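Side-chain contacts in nodulation fucosyltransferase NodZ (Bradyrhizobium sp., PDB 2HHC), which belongs to the NodZ family of nodulation proteins and has a GT-B-type fold, in which two Rossmann-like domains face each other: residues Q200-I205 / S233-D238; R206-L211 / C277-R282. All blocks are in the same frame, centred on the assembly; numbering follows the deposited sequence. Where two conformers were deposited one is given.

Contact 1 (Q200-I205 / S233-D238); sequences QVCMAI and SGLFPD
Cys202 SG rests against two apolar groups, 3.7 Å from Leu235 CD1 and 3.8 Å from Phe236 CE2. It makes a sulfur-aromatic contact at the rim of the ring, 79° off the ring normal, and Cys202 CB also lies at the edge, in the plane of the ring. The backbone oxygen of Cys202 comes within 3.7 Å of Phe236 CZ, obliquely to the ring. One helical turn on, Ile205 takes a face instead: Ile205 CG2 sits 3.6 Å from the centroid of the Phe236 ring, a CH-pi contact only 12° from the normal. With CG1 anti to the carbonyl carbon (chi1 -65°), CG2 is left to cover the ring while Ile205 CD1 reaches toward Phe236 CE2 at 4.0 Å. A flat phenyl suits this place because it offers a face to the branched isoleucine and an edge to the slim, polarisable cysteine. Phe236, in the connection from helix 226-235 to strand 239-240, packs against helix 192-209, also touching Arg206 and Lys209: a helix-to-strand connection lying on a neighbouring helix, as in alpha/beta (Rossmann-like) domains. Beneath, Ile205 rests on Ile281 of strand 279-283, and the backbone of Asp238 is hydrogen-bonded to Val219 of strand 217-223.

Contact 2 (R206-L211 / C277-R282); sequences RKAKAL and CATVIR
Ile281 reaches from its strand to Ala208 on the overlying helix. Its CB is still too far from Ala208 to touch it; Ile281 CG1, set anti to the carbonyl carbon (chi1 -68°), comes within 4.4 Å of Ala208 CB, and Ile281 CD1, at the end of an extended chain (chi2 164°), closes to 3.9 Å from Ala208 CB. CD1 also packs on the backbone of the preceding helical turn, at Ala204 and Ile205. Two residues back on the same side of the strand, Thr279 presents CG2 to Ala208 CB at 4.1 Å, so the alanine methyl meets both strand side chains. Thr279 OG1, in contrast, is hydrogen-bonded to the hydroxyl of Tyr213, which is also hydrogen-bonded to the carbonyl oxygen of Ala208; the tyrosine thereby ties the helix to the start of the strand. Leu211 adds a looser touch, with CD1 4.5 Å from Thr279 OG1. Alanine fits here because its short side chain lets the helix lie close to the sheet, 7.1 Å separating the CA atoms of Ala208 and Thr279, whereas the longer isoleucine bridges a wider gap. Such packing of a helix on a parallel sheet is characteristic of a Rossmann-like domain. The direct contact therefore depends on shape and on the burial of methyl groups, while the directional bonding near it comes through Tyr213.

Overall arrangement
Both contacts use helix 192-209, contact 1 on its middle turns and contact 2 on the part nearer its C-terminal end, and their centres lie 10 Å apart. Along the chain the segments alternate: 200-205 and 206-211 follow directly on each other, then come 233-238 and 277-282. The helix is thus flanked by the connection after helix 226-235 and laid on the mainly parallel sheet that includes strands 170-176, 217-223, 279-283 and 299-303. The contacts meet directly, since Pro237 packs on Lys209, and Phe236 and Ile281 are neighbours to both. Together they join the helix to a neighbouring connection and to the sheet within one Rossmann-like half of the GT-B fold.

Contact 1 (Q200-I205 / S233-D238)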
ATOM      1  N   GLN A 200      -0.850  -7.688  23.871  1.00 29.09           N
ATOM      2  CA  GLN A 200      -1.319  -8.466  22.717  1.00 30.08           C
ATOM      3  C   GLN A 200      -0.217  -8.692  21.709  1.00 29.85           C
ATOM      4  O   GLN A 200      -0.063  -9.800  21.218  1.00 30.70           O
ATOM      5  CB  GLN A 200      -2.523  -7.761  22.065  1.00 31.01           C
ATOM      6  CG  GLN A 200      -3.720  -7.838  22.912  1.00 33.21           C
ATOM      7  CD  GLN A 200      -4.940  -7.182  22.316  1.00 33.29           C
ATOM      8  OE1 GLN A 200      -4.845  -6.309  21.450  1.00 37.58           O
ATOM      9  NE2 GLN A 200      -6.109  -7.627  22.773  1.00 34.63           N
ATOM     10  N   VAL A 201       0.557  -7.658  21.405  1.00 28.42           N
ATOM     11  CA  VAL A 201       1.705  -7.759  20.567  1.00 29.06           C
ATOM     12  C   VAL A 201       2.719  -8.744  21.103  1.00 28.53           C
ATOM     13  O   VAL A 201       3.290  -9.522  20.366  1.00 28.76           O
ATOM     14  CB  VAL A 201       2.393  -6.364  20.375  1.00 29.32           C
ATOM     15  CG1 VAL A 201       3.728  -6.496  19.693  1.00 32.22           C
ATOM     16  CG2 VAL A 201       1.444  -5.417  19.563  1.00 31.92           C
ATOM     17  N   CYS A 202       2.940  -8.700  22.410  1.00 27.44           N
ATOM     18  CA  CYS A 202       3.840  -9.667  23.001  1.00 28.08           C
ATOM     19  C   CYS A 202       3.340 -11.088  22.846  1.00 27.73           C
ATOM     20  O   CYS A 202       4.160 -11.967  22.575  1.00 27.68           O
ATOM     21  CB  CYS A 202       4.144  -9.375  24.468  1.00 27.87           C
ATOM     22  SG  CYS A 202       5.063  -7.815  24.721  1.00 31.44           S
ATOM     23  N   MET A 203       2.048 -11.313  23.072  1.00 29.10           N
ATOM     24  CA  MET A 203       1.456 -12.639  22.868  1.00 29.77           C
ATOM     25  C   MET A 203       1.647 -13.128  21.430  1.00 28.79           C
ATOM     26  O   MET A 203       1.946 -14.307  21.201  1.00 29.34           O
ATOM     27  CB  MET A 203      -0.072 -12.607  23.101  0.50 30.26           C
ATOM     28  CG  MET A 203      -0.585 -11.969  24.380  0.50 30.90           C
ATOM     29  SD  MET A 203      -2.365 -12.259  24.472  0.50 35.33           S
ATOM     30  CE  MET A 203      -3.181 -10.696  24.503  0.50 35.94           C
ATOM     31  N   ALA A 204       1.452 -12.239  20.458  1.00 30.08           N
ATOM     32  CA  ALA A 204       1.645 -12.589  19.047  1.00 28.27           C
ATOM     33  C   ALA A 204       3.095 -12.959  18.788  1.00 28.98           C
ATOM     34  O   ALA A 204       3.365 -13.926  18.069  1.00 28.42           O
ATOM     35  CB  ALA A 204       1.216 -11.456  18.137  1.00 28.86           C
ATOM     36  N   ILE A 205       4.043 -12.185  19.338  1.00 28.12           N
ATOM     37  CA  ILE A 205       5.455 -12.496  19.141  1.00 28.59           C
ATOM     38  C   ILE A 205       5.828 -13.840  19.758  1.00 27.91           C
ATOM     39  O   ILE A 205       6.520 -14.632  19.142  1.00 28.81           O
ATOM     40  CB  ILE A 205       6.359 -11.331  19.621  1.00 28.53           C
ATOM     41  CG1 ILE A 205       6.149 -10.067  18.763  1.00 28.35           C
ATOM     42  CG2 ILE A 205       7.839 -11.717  19.573  1.00 28.87           C
ATOM     43  CD1 ILE A 205       6.785  -8.847  19.362  1.00 30.00           C
ATOM     44  N   SER A 233      11.729  -4.142  22.173  1.00 26.59           N
ATOM     45  CA  SER A 233      13.155  -4.461  22.136  1.00 27.57           C
ATOM     46  C   SER A 233      13.651  -4.944  23.471  1.00 26.67           C
ATOM     47  O   SER A 233      14.617  -5.722  23.575  1.00 29.72           O
ATOM     48  CB  SER A 233      13.966  -3.235  21.673  1.00 27.85           C
ATOM     49  OG  SER A 233      13.574  -2.878  20.344  1.00 31.52           O
ATOM     50  N   GLY A 234      13.082  -4.438  24.584  1.00 25.10           N
ATOM     51  CA  GLY A 234      13.507  -4.827  25.915  1.00 25.34           C
ATOM     52  C   GLY A 234      12.862  -6.103  26.434  1.00 23.95           C
ATOM     53  O   GLY A 234      13.273  -6.604  27.444  1.00 24.24           O
ATOM     54  N   LEU A 235      11.871  -6.602  25.655  1.00 24.32           N
ATOM     55  CA  LEU A 235      11.092  -7.796  26.042  1.00 25.60           C
ATOM     56  C   LEU A 235      11.469  -9.068  25.282  1.00 25.58           C
ATOM     57  O   LEU A 235      11.105 -10.186  25.749  1.00 25.09           O
ATOM     58  CB  LEU A 235       9.576  -7.531  25.874  1.00 25.15           C
ATOM     59  CG  LEU A 235       9.036  -6.628  27.001  1.00 24.01           C
ATOM     60  CD1 LEU A 235       7.723  -6.003  26.635  1.00 27.61           C
ATOM     61  CD2 LEU A 235       8.883  -7.374  28.269  1.00 25.11           C
ATOM     62  N   PHE A 236      12.215  -8.942  24.180  1.00 25.78           N
ATOM     63  CA  PHE A 236      12.588 -10.089  23.325  1.00 27.00           C
ATOM     64  C   PHE A 236      13.988  -9.902  22.884  1.00 28.32           C
ATOM     65  O   PHE A 236      14.434  -8.759  22.730  1.00 28.62           O
ATOM     66  CB  PHE A 236      11.663 -10.204  22.117  1.00 28.11           C
ATOM     67  CG  PHE A 236      10.242 -10.466  22.486  1.00 25.66           C
ATOM     68  CD1 PHE A 236       9.788 -11.757  22.737  1.00 29.01           C
ATOM     69  CD2 PHE A 236       9.357  -9.410  22.663  1.00 27.74           C
ATOM     70  CE1 PHE A 236       8.490 -11.967  23.094  1.00 30.01           C
ATOM     71  CE2 PHE A 236       8.027  -9.620  23.056  1.00 28.67           C
ATOM     72  CZ  PHE A 236       7.590 -10.907  23.268  1.00 30.79           C
ATOM     73  N   PRO A 237      14.705 -11.008  22.656  1.00 29.01           N
ATOM     74  CA  PRO A 237      16.011 -10.879  22.074  1.00 29.22           C
ATOM     75  C   PRO A 237      15.955 -10.681  20.567  1.00 29.46           C
ATOM     76  O   PRO A 237      14.978 -11.040  19.877  1.00 29.96           O
ATOM     77  CB  PRO A 237      16.665 -12.226  22.411  1.00 29.57           C
ATOM     78  CG  PRO A 237      15.514 -13.178  22.348  1.00 30.12           C
ATOM     79  CD  PRO A 237      14.310 -12.410  22.855  1.00 30.67           C
ATOM     80  N   ASP A 238      17.018 -10.083  20.065  1.00 29.65           N
ATOM     81  CA  ASP A 238      17.250 -10.015  18.618  1.00 29.75           C
ATOM     82  C   ASP A 238      16.183  -9.222  17.877  1.00 30.18           C
ATOM     83  O   ASP A 238      15.849  -9.531  16.758  1.00 30.89           O
ATOM     84  CB  ASP A 238      17.459 -11.431  18.009  1.00 30.00           C
ATOM     85  CG  ASP A 238      18.584 -12.190  18.681  1.00 33.65           C
ATOM     86  OD1 ASP A 238      19.713 -11.637  18.704  1.00 36.99           O
ATOM     87  OD2 ASP A 238      18.329 -13.273  19.255  1.00 36.43           O
TER

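Contact 2 (R206-L211 / C277-R282)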
ATOM      1  N   ARG A 206       5.346 -14.114  20.970  1.00 28.20           N
ATOM      2  CA  ARG A 206       5.595 -15.405  21.615  1.00 29.27           C
ATOM      3  C   ARG A 206       5.068 -16.558  20.727  1.00 30.06           C
ATOM      4  O   ARG A 206       5.757 -17.585  20.564  1.00 31.32           O
ATOM      5  CB  ARG A 206       5.002 -15.426  23.032  1.00 28.98           C
ATOM      6  CG  ARG A 206       5.719 -14.440  23.942  1.00 29.65           C
ATOM      7  CD  ARG A 206       5.191 -14.323  25.357  1.00 30.12           C
ATOM      8  NE  ARG A 206       5.971 -13.279  26.054  1.00 31.98           N
ATOM      9  CZ  ARG A 206       5.499 -12.214  26.689  1.00 33.44           C
ATOM     10  NH1 ARG A 206       4.189 -12.048  26.900  1.00 37.32           N
ATOM     11  NH2 ARG A 206       6.367 -11.339  27.189  1.00 32.41           N
ATOM     12  N   LYS A 207       3.869 -16.385  20.163  1.00 30.54           N
ATOM     13  CA  LYS A 207       3.259 -17.397  19.292  1.00 30.80           C
ATOM     14  C   LYS A 207       4.112 -17.633  18.076  1.00 31.18           C
ATOM     15  O   LYS A 207       4.403 -18.787  17.715  1.00 31.81           O
ATOM     16  CB  LYS A 207       1.805 -17.023  18.928  1.00 31.45           C
ATOM     17  CG  LYS A 207       1.127 -17.933  17.848  1.00 31.15           C
ATOM     18  CD  LYS A 207      -0.330 -17.495  17.671  1.00 33.45           C
ATOM     19  CE  LYS A 207      -1.083 -18.274  16.582  1.00 36.16           C
ATOM     20  NZ  LYS A 207      -1.384 -19.664  16.972  1.00 37.98           N
ATOM     21  N   ALA A 208       4.550 -16.554  17.451  1.00 29.93           N
ATOM     22  CA  ALA A 208       5.393 -16.646  16.274  1.00 30.42           C
ATOM     23  C   ALA A 208       6.722 -17.320  16.587  1.00 30.62           C
ATOM     24  O   ALA A 208       7.229 -18.117  15.779  1.00 30.27           O
ATOM     25  CB  ALA A 208       5.654 -15.244  15.705  1.00 30.33           C
ATOM     26  N   LYS A 209       7.300 -16.997  17.740  1.00 31.49           N
ATOM     27  CA  LYS A 209       8.620 -17.532  18.105  1.00 31.16           C
ATOM     28  C   LYS A 209       8.601 -19.008  18.462  1.00 31.61           C
ATOM     29  O   LYS A 209       9.656 -19.659  18.409  1.00 32.96           O
ATOM     30  CB  LYS A 209       9.221 -16.739  19.267  1.00 31.61           C
ATOM     31  CG  LYS A 209       9.879 -15.441  18.843  1.00 31.24           C
ATOM     32  CD  LYS A 209      10.553 -14.701  19.996  1.00 32.58           C
ATOM     33  CE  LYS A 209      11.879 -15.419  20.314  0.65 35.50           C
ATOM     34  NZ  LYS A 209      12.384 -14.998  21.604  0.65 38.47           N
ATOM     35  N   ALA A 210       7.426 -19.518  18.846  1.00 30.06           N
ATOM     36  CA  ALA A 210       7.237 -20.937  19.184  1.00 31.00           C
ATOM     37  C   ALA A 210       7.122 -21.857  17.947  1.00 30.69           C
ATOM     38  O   ALA A 210       7.184 -23.091  18.087  1.00 31.93           O
ATOM     39  CB  ALA A 210       6.012 -21.079  20.033  1.00 31.04           C
ATOM     40  N   LEU A 211       6.921 -21.279  16.758  1.00 31.27           N
ATOM     41  CA  LEU A 211       6.928 -22.002  15.486  1.00 31.16           C
ATOM     42  C   LEU A 211       8.357 -22.420  15.161  1.00 31.96           C
ATOM     43  O   LEU A 211       9.312 -21.917  15.765  1.00 32.21           O
ATOM     44  CB  LEU A 211       6.349 -21.137  14.366  1.00 32.02           C
ATOM     45  CG  LEU A 211       4.916 -20.660  14.622  1.00 32.68           C
ATOM     46  CD1 LEU A 211       4.409 -19.757  13.528  1.00 33.88           C
ATOM     47  CD2 LEU A 211       3.980 -21.831  14.835  1.00 33.14           C
ATOM     48  N   CYS A 277      10.036 -11.560   5.117  1.00 30.77           N
ATOM     49  CA  CYS A 277      10.040 -12.311   6.381  1.00 31.40           C
ATOM     50  C   CYS A 277       9.438 -13.706   6.231  1.00 31.48           C
ATOM     51  O   CYS A 277       8.780 -14.021   5.251  1.00 31.52           O
ATOM     52  CB  CYS A 277       9.272 -11.521   7.425  1.00 31.77           C
ATOM     53  SG  CYS A 277      10.041  -9.955   7.884  1.00 33.26           S
ATOM     54  N   ALA A 278       9.735 -14.548   7.228  1.00 31.35           N
ATOM     55  CA  ALA A 278       9.215 -15.892   7.268  1.00 30.27           C
ATOM     56  C   ALA A 278       7.820 -15.935   7.820  1.00 30.02           C
ATOM     57  O   ALA A 278       7.018 -16.763   7.434  1.00 31.01           O
ATOM     58  CB  ALA A 278      10.139 -16.789   8.060  1.00 30.78           C
ATOM     59  N   THR A 279       7.583 -15.072   8.804  1.00 29.88           N
ATOM     60  CA  THR A 279       6.312 -14.946   9.450  1.00 29.16           C
ATOM     61  C   THR A 279       6.095 -13.451   9.629  1.00 28.62           C
ATOM     62  O   THR A 279       7.058 -12.727   9.944  1.00 30.37           O
ATOM     63  CB  THR A 279       6.339 -15.594  10.845  1.00 30.47           C
ATOM     64  OG1 THR A 279       6.499 -16.993  10.694  1.00 31.51           O
ATOM     65  CG2 THR A 279       5.043 -15.300  11.637  1.00 30.98           C
ATOM     66  N   VAL A 280       4.874 -13.000   9.409  1.00 28.49           N
ATOM     67  CA  VAL A 280       4.519 -11.594   9.671  1.00 29.55           C
ATOM     68  C   VAL A 280       3.308 -11.518  10.582  1.00 29.34           C
ATOM     69  O   VAL A 280       2.295 -12.181  10.400  1.00 29.68           O
ATOM     70  CB  VAL A 280       4.260 -10.794   8.383  1.00 30.09           C
ATOM     71  CG1 VAL A 280       3.847  -9.351   8.709  1.00 31.63           C
ATOM     72  CG2 VAL A 280       5.528 -10.682   7.616  1.00 34.85           C
ATOM     73  N   ILE A 281       3.458 -10.667  11.603  1.00 29.64           N
ATOM     74  CA  ILE A 281       2.413 -10.323  12.554  1.00 29.28           C
ATOM     75  C   ILE A 281       1.817  -8.983  12.116  1.00 29.27           C
ATOM     76  O   ILE A 281       2.532  -7.983  11.976  1.00 30.50           O
ATOM     77  CB  ILE A 281       2.974 -10.207  13.995  1.00 28.98           C
ATOM     78  CG1 ILE A 281       3.424 -11.586  14.498  1.00 29.35           C
ATOM     79  CG2 ILE A 281       1.916  -9.601  14.890  1.00 30.21           C
ATOM     80  CD1 ILE A 281       4.294 -11.561  15.678  1.00 30.34           C
ATOM     81  N   ARG A 282       0.520  -8.990  11.863  1.00 29.80           N
ATOM     82  CA  ARG A 282      -0.230  -7.811  11.369  1.00 30.01           C
ATOM     83  C   ARG A 282      -1.073  -7.228  12.499  1.00 31.00           C
ATOM     84  O   ARG A 282      -2.142  -7.740  12.845  1.00 30.83           O
ATOM     85  CB  ARG A 282      -1.155  -8.226  10.228  1.00 29.84           C
ATOM     86  CG  ARG A 282      -0.469  -8.883   9.034  1.00 29.75           C
ATOM     87  CD  ARG A 282      -1.419  -9.171   7.947  1.00 29.84           C
ATOM     88  NE  ARG A 282      -1.768  -7.964   7.185  1.00 28.64           N
ATOM     89  CZ  ARG A 282      -2.720  -7.896   6.265  1.00 28.00           C
ATOM     90  NH1 ARG A 282      -3.465  -8.946   5.969  1.00 29.95           N
ATOM     91  NH2 ARG A 282      -2.914  -6.758   5.610  1.00 30.67           N
TER